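Local atomic coordinates of alpha-galactosidase (Umbelopsis vinacea, PDB entry 3A5V), a protein that hydrolyses terminal alpha-galactosidic bonds, releasing galactose, probably from galacto-oligosaccharides and related glycans, as a tetrameric glycoside hydrolase of family 27. Residues A[188-196]-A[246-256]. Residues are numbered along the deposited sequence; the frame is centred on the assembly and turned at random. Where two conformers were deposited one is given.
Sequences GDVYDNFNR and NGGMNQEEYRV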
ATOM      1  N   GLY A 188     -13.294   4.902 -10.265  1.00 12.28           N
ATOM      2  CA  GLY A 188     -14.500   4.112 -10.501  1.00 12.24           C
ATOM      3  C   GLY A 188     -15.631   4.950 -11.107  1.00 12.76           C
ATOM      4  O   GLY A 188     -15.596   6.192 -11.065  1.00 12.38           O
ATOM      5  N   ASP A 189     -16.624   4.271 -11.685  1.00 12.32           N
ATOM      6  CA  ASP A 189     -17.649   4.942 -12.498  1.00 12.53           C
ATOM      7  C   ASP A 189     -18.467   5.918 -11.663  1.00 11.97           C
ATOM      8  O   ASP A 189     -18.840   5.626 -10.527  1.00 11.00           O
ATOM      9  CB  ASP A 189     -18.638   3.943 -13.126  1.00 11.88           C
ATOM     10  CG  ASP A 189     -17.972   2.825 -13.910  1.00 14.56           C
ATOM     11  OD1 ASP A 189     -16.732   2.801 -14.111  1.00 15.78           O
ATOM     12  OD2 ASP A 189     -18.734   1.932 -14.333  1.00 19.48           O
ATOM     13  N   VAL A 190     -18.785   7.061 -12.265  1.00 11.92           N
ATOM     14  CA  VAL A 190     -19.736   7.995 -11.685  1.00 11.25           C
ATOM     15  C   VAL A 190     -21.126   7.356 -11.713  1.00 11.82           C
ATOM     16  O   VAL A 190     -21.382   6.449 -12.497  1.00 11.72           O
ATOM     17  CB  VAL A 190     -19.707   9.376 -12.447  1.00 11.09           C
ATOM     18  CG1 VAL A 190     -20.356   9.270 -13.872  1.00 11.95           C
ATOM     19  CG2 VAL A 190     -20.346  10.477 -11.608  1.00 11.14           C
ATOM     20  N   TYR A 191     -21.995   7.780 -10.802  1.00 12.17           N
ATOM     21  CA  TYR A 191     -23.419   7.524 -10.937  1.00 12.71           C
ATOM     22  C   TYR A 191     -24.211   8.809 -10.756  1.00 13.43           C
ATOM     23  O   TYR A 191     -23.638   9.858 -10.402  1.00 12.85           O
ATOM     24  CB  TYR A 191     -23.923   6.409 -10.016  1.00 11.84           C
ATOM     25  CG  TYR A 191     -24.000   6.683  -8.524  1.00 11.98           C
ATOM     26  CD1 TYR A 191     -22.948   7.284  -7.819  1.00 11.61           C
ATOM     27  CD2 TYR A 191     -25.121   6.248  -7.800  1.00 12.81           C
ATOM     28  CE1 TYR A 191     -23.031   7.473  -6.404  1.00 10.11           C
ATOM     29  CE2 TYR A 191     -25.215   6.420  -6.436  1.00 11.39           C
ATOM     30  CZ  TYR A 191     -24.173   7.034  -5.738  1.00 12.11           C
ATOM     31  OH  TYR A 191     -24.318   7.180  -4.379  1.00 10.01           O
ATOM     32  N   ASP A 192     -25.521   8.727 -10.999  1.00 13.55           N
ATOM     33  CA  ASP A 192     -26.362   9.925 -11.079  1.00 13.97           C
ATOM     34  C   ASP A 192     -26.703  10.408  -9.674  1.00 14.38           C
ATOM     35  O   ASP A 192     -27.871  10.378  -9.249  1.00 14.46           O
ATOM     36  CB  ASP A 192     -27.630   9.608 -11.891  1.00 14.32           C
ATOM     37  CG  ASP A 192     -28.404  10.849 -12.295  1.00 14.25           C
ATOM     38  OD1 ASP A 192     -27.891  11.983 -12.150  1.00 12.62           O
ATOM     39  OD2 ASP A 192     -29.551  10.674 -12.757  1.00 16.16           O
ATOM     40  N   ASN A 193     -25.677  10.843  -8.946  1.00 14.11           N
ATOM     41  CA  ASN A 193     -25.830  11.218  -7.552  1.00 14.06           C
ATOM     42  C   ASN A 193     -24.733  12.180  -7.101  1.00 14.27           C
ATOM     43  O   ASN A 193     -23.540  11.940  -7.354  1.00 13.73           O
ATOM     44  CB  ASN A 193     -25.818   9.954  -6.686  1.00 14.65           C
ATOM     45  CG  ASN A 193     -26.309  10.213  -5.276  1.00 15.39           C
ATOM     46  OD1 ASN A 193     -25.685  10.965  -4.529  1.00 16.94           O
ATOM     47  ND2 ASN A 193     -27.432   9.580  -4.903  1.00 16.75           N
ATOM     48  N   PHE A 194     -25.113  13.260  -6.416  1.00 13.78           N
ATOM     49  CA  PHE A 194     -24.135  14.331  -6.147  1.00 13.96           C
ATOM     50  C   PHE A 194     -23.073  13.993  -5.104  1.00 13.87           C
ATOM     51  O   PHE A 194     -21.894  14.323  -5.294  1.00 13.97           O
ATOM     52  CB  PHE A 194     -24.810  15.674  -5.790  1.00 13.80           C
ATOM     53  CG  PHE A 194     -23.820  16.819  -5.620  1.00 13.58           C
ATOM     54  CD1 PHE A 194     -23.233  17.424  -6.737  1.00 13.57           C
ATOM     55  CD2 PHE A 194     -23.453  17.254  -4.344  1.00 13.62           C
ATOM     56  CE1 PHE A 194     -22.301  18.467  -6.593  1.00 13.34           C
ATOM     57  CE2 PHE A 194     -22.536  18.301  -4.173  1.00 13.03           C
ATOM     58  CZ  PHE A 194     -21.958  18.916  -5.307  1.00 14.87           C
ATOM     59  N   ASN A 195     -23.465  13.358  -3.992  1.00 13.24           N
ATOM     60  CA  ASN A 195     -22.502  13.144  -2.909  1.00 13.09           C
ATOM     61  C   ASN A 195     -22.700  11.895  -2.024  1.00 12.78           C
ATOM     62  O   ASN A 195     -21.989  11.712  -1.031  1.00 12.73           O
ATOM     63  CB  ASN A 195     -22.387  14.418  -2.053  1.00 13.49           C
ATOM     64  CG  ASN A 195     -23.669  14.719  -1.281  1.00 16.29           C
ATOM     65  OD1 ASN A 195     -24.593  13.897  -1.234  1.00 17.31           O
ATOM     66  ND2 ASN A 195     -23.715  15.881  -0.652  1.00 16.24           N
ATOM     67  N   ARG A 196     -23.645  11.024  -2.379  1.00 12.36           N
ATOM     68  CA  ARG A 196     -23.880   9.826  -1.561  1.00 12.05           C
ATOM     69  C   ARG A 196     -22.706   8.831  -1.666  1.00 11.99           C
ATOM     70  O   ARG A 196     -22.379   8.350  -2.779  1.00 12.92           O
ATOM     71  CB  ARG A 196     -25.200   9.145  -1.952  1.00 12.22           C
ATOM     72  CG  ARG A 196     -25.510   7.870  -1.141  1.00 11.96           C
ATOM     73  CD  ARG A 196     -26.730   7.107  -1.680  1.00 12.05           C
ATOM     74  NE  ARG A 196     -26.721   5.716  -1.170  1.00 10.15           N
ATOM     75  CZ  ARG A 196     -26.086   4.706  -1.755  1.00 12.77           C
ATOM     76  NH1 ARG A 196     -25.414   4.882  -2.907  1.00 11.75           N
ATOM     77  NH2 ARG A 196     -26.123   3.510  -1.192  1.00 12.33           N
ATOM     78  N   ASN A 246     -30.343  13.012 -16.438  1.00 15.11           N
ATOM     79  CA  ASN A 246     -30.824  11.679 -16.034  1.00 15.61           C
ATOM     80  C   ASN A 246     -31.794  11.695 -14.842  1.00 15.56           C
ATOM     81  O   ASN A 246     -32.606  10.773 -14.690  1.00 16.71           O
ATOM     82  CB  ASN A 246     -29.667  10.673 -15.888  1.00 15.16           C
ATOM     83  CG  ASN A 246     -28.994  10.360 -17.234  1.00 18.23           C
ATOM     84  OD1 ASN A 246     -29.603  10.535 -18.313  1.00 17.07           O
ATOM     85  ND2 ASN A 246     -27.738   9.909 -17.182  1.00 17.16           N
ATOM     86  N   GLY A 247     -31.750  12.751 -14.028  1.00 14.92           N
ATOM     87  CA  GLY A 247     -32.827  12.985 -13.048  1.00 14.07           C
ATOM     88  C   GLY A 247     -32.507  12.759 -11.573  1.00 14.12           C
ATOM     89  O   GLY A 247     -33.281  13.164 -10.715  1.00 13.00           O
ATOM     90  N   GLY A 248     -31.381  12.104 -11.280  1.00 14.17           N
ATOM     91  CA  GLY A 248     -30.991  11.799  -9.888  1.00 14.94           C
ATOM     92  C   GLY A 248     -30.277  12.960  -9.197  1.00 14.91           C
ATOM     93  O   GLY A 248     -29.986  12.890  -8.007  1.00 15.03           O
ATOM     94  N   MET A 249     -29.976  14.019  -9.951  1.00 14.01           N
ATOM     95  CA  MET A 249     -29.448  15.263  -9.387  1.00 14.45           C
ATOM     96  C   MET A 249     -30.353  16.435  -9.781  1.00 14.47           C
ATOM     97  O   MET A 249     -31.071  16.351 -10.770  1.00 14.17           O
ATOM     98  CB  MET A 249     -28.020  15.530  -9.899  1.00 13.71           C
ATOM     99  CG  MET A 249     -26.986  14.484  -9.476  1.00 16.54           C
ATOM    100  SD  MET A 249     -25.307  14.969  -9.966  1.00 15.41           S
ATOM    101  CE  MET A 249     -24.841  13.626 -11.061  1.00 12.49           C
ATOM    102  N   ASN A 250     -30.307  17.521  -9.008  1.00 15.04           N
ATOM    103  CA  ASN A 250     -31.013  18.763  -9.367  1.00 15.11           C
ATOM    104  C   ASN A 250     -30.166  19.621 -10.324  1.00 15.26           C
ATOM    105  O   ASN A 250     -29.030  19.246 -10.648  1.00 14.80           O
ATOM    106  CB  ASN A 250     -31.467  19.538  -8.110  1.00 15.26           C
ATOM    107  CG  ASN A 250     -30.302  20.100  -7.295  1.00 17.01           C
ATOM    108  OD1 ASN A 250     -29.292  20.525  -7.845  1.00 13.99           O
ATOM    109  ND2 ASN A 250     -30.467  20.138  -5.967  1.00 17.35           N
ATOM    110  N   GLN A 251     -30.711  20.742 -10.806  1.00 14.22           N
ATOM    111  CA  GLN A 251     -29.992  21.529 -11.802  1.00 14.48           C
ATOM    112  C   GLN A 251     -28.660  22.117 -11.292  1.00 13.85           C
ATOM    113  O   GLN A 251     -27.671  22.121 -12.026  1.00 13.59           O
ATOM    114  CB  GLN A 251     -30.852  22.605 -12.490  0.50 14.45           C
ATOM    115  CG  GLN A 251     -30.278  22.979 -13.875  0.50 14.80           C
ATOM    116  CD  GLN A 251     -30.752  24.331 -14.399  0.50 15.39           C
ATOM    117  OE1 GLN A 251     -31.099  25.220 -13.634  0.50 13.53           O
ATOM    118  NE2 GLN A 251     -30.741  24.489 -15.718  0.50 15.45           N
ATOM    119  N   GLU A 252     -28.644  22.623 -10.061  1.00 13.69           N
ATOM    120  CA  GLU A 252     -27.400  23.189  -9.516  1.00 12.96           C
ATOM    121  C   GLU A 252     -26.329  22.103  -9.314  1.00 12.09           C
ATOM    122  O   GLU A 252     -25.129  22.345  -9.530  1.00 11.16           O
ATOM    123  CB  GLU A 252     -27.657  23.976  -8.216  1.00 13.36           C
ATOM    124  CG  GLU A 252     -28.466  25.299  -8.427  1.00 14.45           C
ATOM    125  CD  GLU A 252     -27.904  26.200  -9.535  1.00 17.81           C
ATOM    126  OE1 GLU A 252     -26.674  26.352  -9.628  1.00 16.64           O
ATOM    127  OE2 GLU A 252     -28.701  26.751 -10.339  1.00 20.40           O
ATOM    128  N   GLU A 253     -26.756  20.914  -8.897  1.00 11.15           N
ATOM    129  CA  GLU A 253     -25.830  19.770  -8.820  1.00 10.92           C
ATOM    130  C   GLU A 253     -25.238  19.402 -10.190  1.00 10.92           C
ATOM    131  O   GLU A 253     -24.043  19.188 -10.287  1.00 10.56           O
ATOM    132  CB  GLU A 253     -26.514  18.560  -8.191  1.00 11.47           C
ATOM    133  CG  GLU A 253     -26.726  18.734  -6.694  1.00 11.28           C
ATOM    134  CD  GLU A 253     -27.644  17.680  -6.074  1.00 13.53           C
ATOM    135  OE1 GLU A 253     -28.427  17.009  -6.789  1.00 12.42           O
ATOM    136  OE2 GLU A 253     -27.575  17.541  -4.844  1.00 12.70           O
ATOM    137  N   TYR A 254     -26.076  19.319 -11.236  1.00 10.65           N
ATOM    138  CA  TYR A 254     -25.577  19.105 -12.607  1.00 10.89           C
ATOM    139  C   TYR A 254     -24.672  20.236 -13.076  1.00 11.16           C
ATOM    140  O   TYR A 254     -23.691  19.995 -13.801  1.00 12.25           O
ATOM    141  CB  TYR A 254     -26.717  18.930 -13.623  1.00 10.25           C
ATOM    142  CG  TYR A 254     -27.391  17.577 -13.533  1.00 12.21           C
ATOM    143  CD1 TYR A 254     -26.633  16.405 -13.346  1.00 10.95           C
ATOM    144  CD2 TYR A 254     -28.788  17.464 -13.628  1.00 12.93           C
ATOM    145  CE1 TYR A 254     -27.254  15.149 -13.249  1.00 12.25           C
ATOM    146  CE2 TYR A 254     -29.426  16.207 -13.535  1.00 14.06           C
ATOM    147  CZ  TYR A 254     -28.652  15.063 -13.345  1.00 12.20           C
ATOM    148  OH  TYR A 254     -29.285  13.836 -13.238  1.00 12.15           O
ATOM    149  N   ARG A 255     -25.005  21.471 -12.691  1.00 11.13           N
ATOM    150  CA  ARG A 255     -24.150  22.587 -13.073  1.00 11.41           C
ATOM    151  C   ARG A 255     -22.754  22.425 -12.460  1.00 10.98           C
ATOM    152  O   ARG A 255     -21.740  22.693 -13.111  1.00 10.49           O
ATOM    153  CB  ARG A 255     -24.774  23.933 -12.668  1.00 11.12           C
ATOM    154  CG  ARG A 255     -24.022  25.134 -13.256  1.00 11.81           C
ATOM    155  CD  ARG A 255     -24.458  26.443 -12.599  1.00 12.74           C
ATOM    156  NE  ARG A 255     -25.912  26.631 -12.612  1.00 13.23           N
ATOM    157  CZ  ARG A 255     -26.627  26.978 -13.680  1.00 15.25           C
ATOM    158  NH1 ARG A 255     -26.040  27.155 -14.870  1.00 13.97           N
ATOM    159  NH2 ARG A 255     -27.946  27.143 -13.558  1.00 14.05           N
ATOM    160  N   VAL A 256     -22.705  21.980 -11.203  1.00 11.15           N
ATOM    161  CA  VAL A 256     -21.425  21.751 -10.536  1.00 10.32           C
ATOM    162  C   VAL A 256     -20.615  20.669 -11.242  1.00 10.08           C
ATOM    163  O   VAL A 256     -19.439  20.844 -11.552  1.00 10.53           O
ATOM    164  CB  VAL A 256     -21.637  21.390  -9.035  1.00 10.77           C
ATOM    165  CG1 VAL A 256     -20.273  21.053  -8.337  1.00 10.45           C
ATOM    166  CG2 VAL A 256     -22.275  22.526  -8.363  1.00  5.20           C
TER
HETATM  167  O   HOH W   1     -27.949  13.811  -6.183  1.00 20.50           O
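In the (beta/alpha)8 barrel, D192 and F194 join the loop after strand 183-185 to the loop that follows strand 236-238 and to the N-terminal part of helix 251-263. D192, at the centre of an inverse gamma turn, reaches G248 and Y254 with its carboxylate; CG stands anti to its backbone N (chi1 -167°), which brings OD2 to the loop at G248 and OD1 to the hydroxyl of Y254 on the helix. Y254 OH donates to D192 OD1 on the syn lone pair at 2.6 Å, the ring and carboxylate being nearly coplanar (18° apart). D192 OD2 takes the G248 N-H at 2.8 Å from well above the carboxylate plane. The same Y254 hydroxyl accepts from G247 N at 2.8 Å, so phenol and carboxylate together hold the backbone N-H groups of G247 and G248. A side chain on G248 would run into D192 O. M249 bends at its thioether to lay CE against N193 N (3.6 Å), while its CB sits over one face of the Y254 ring, toward the rim. The E253 chain lies obliquely against the F194 ring, CG to F194 CG at 3.6 Å, and V256 CG1 meets the ring edge in plane at F194 CE1 (3.7 Å). H383 stacks on F194 and hydrogen-bonds E253 OE2. E253 OE1 accepts from N250 N, and N250 OD1 accepts from E253 N at 2.8 Å: a capping box at the helix start. A water accepting from F194 N (2.9 Å) lies close to G248 O and E253 OE1. An alanine in place of D192 would be likely to leave Y254 OH and G248 N without the carboxylate oxygens that accept from them, and the G247-G248 backbone less firmly tied to this loop. One carboxylate, accepting from a phenol and a backbone N-H, thus ties loop to loop and helix.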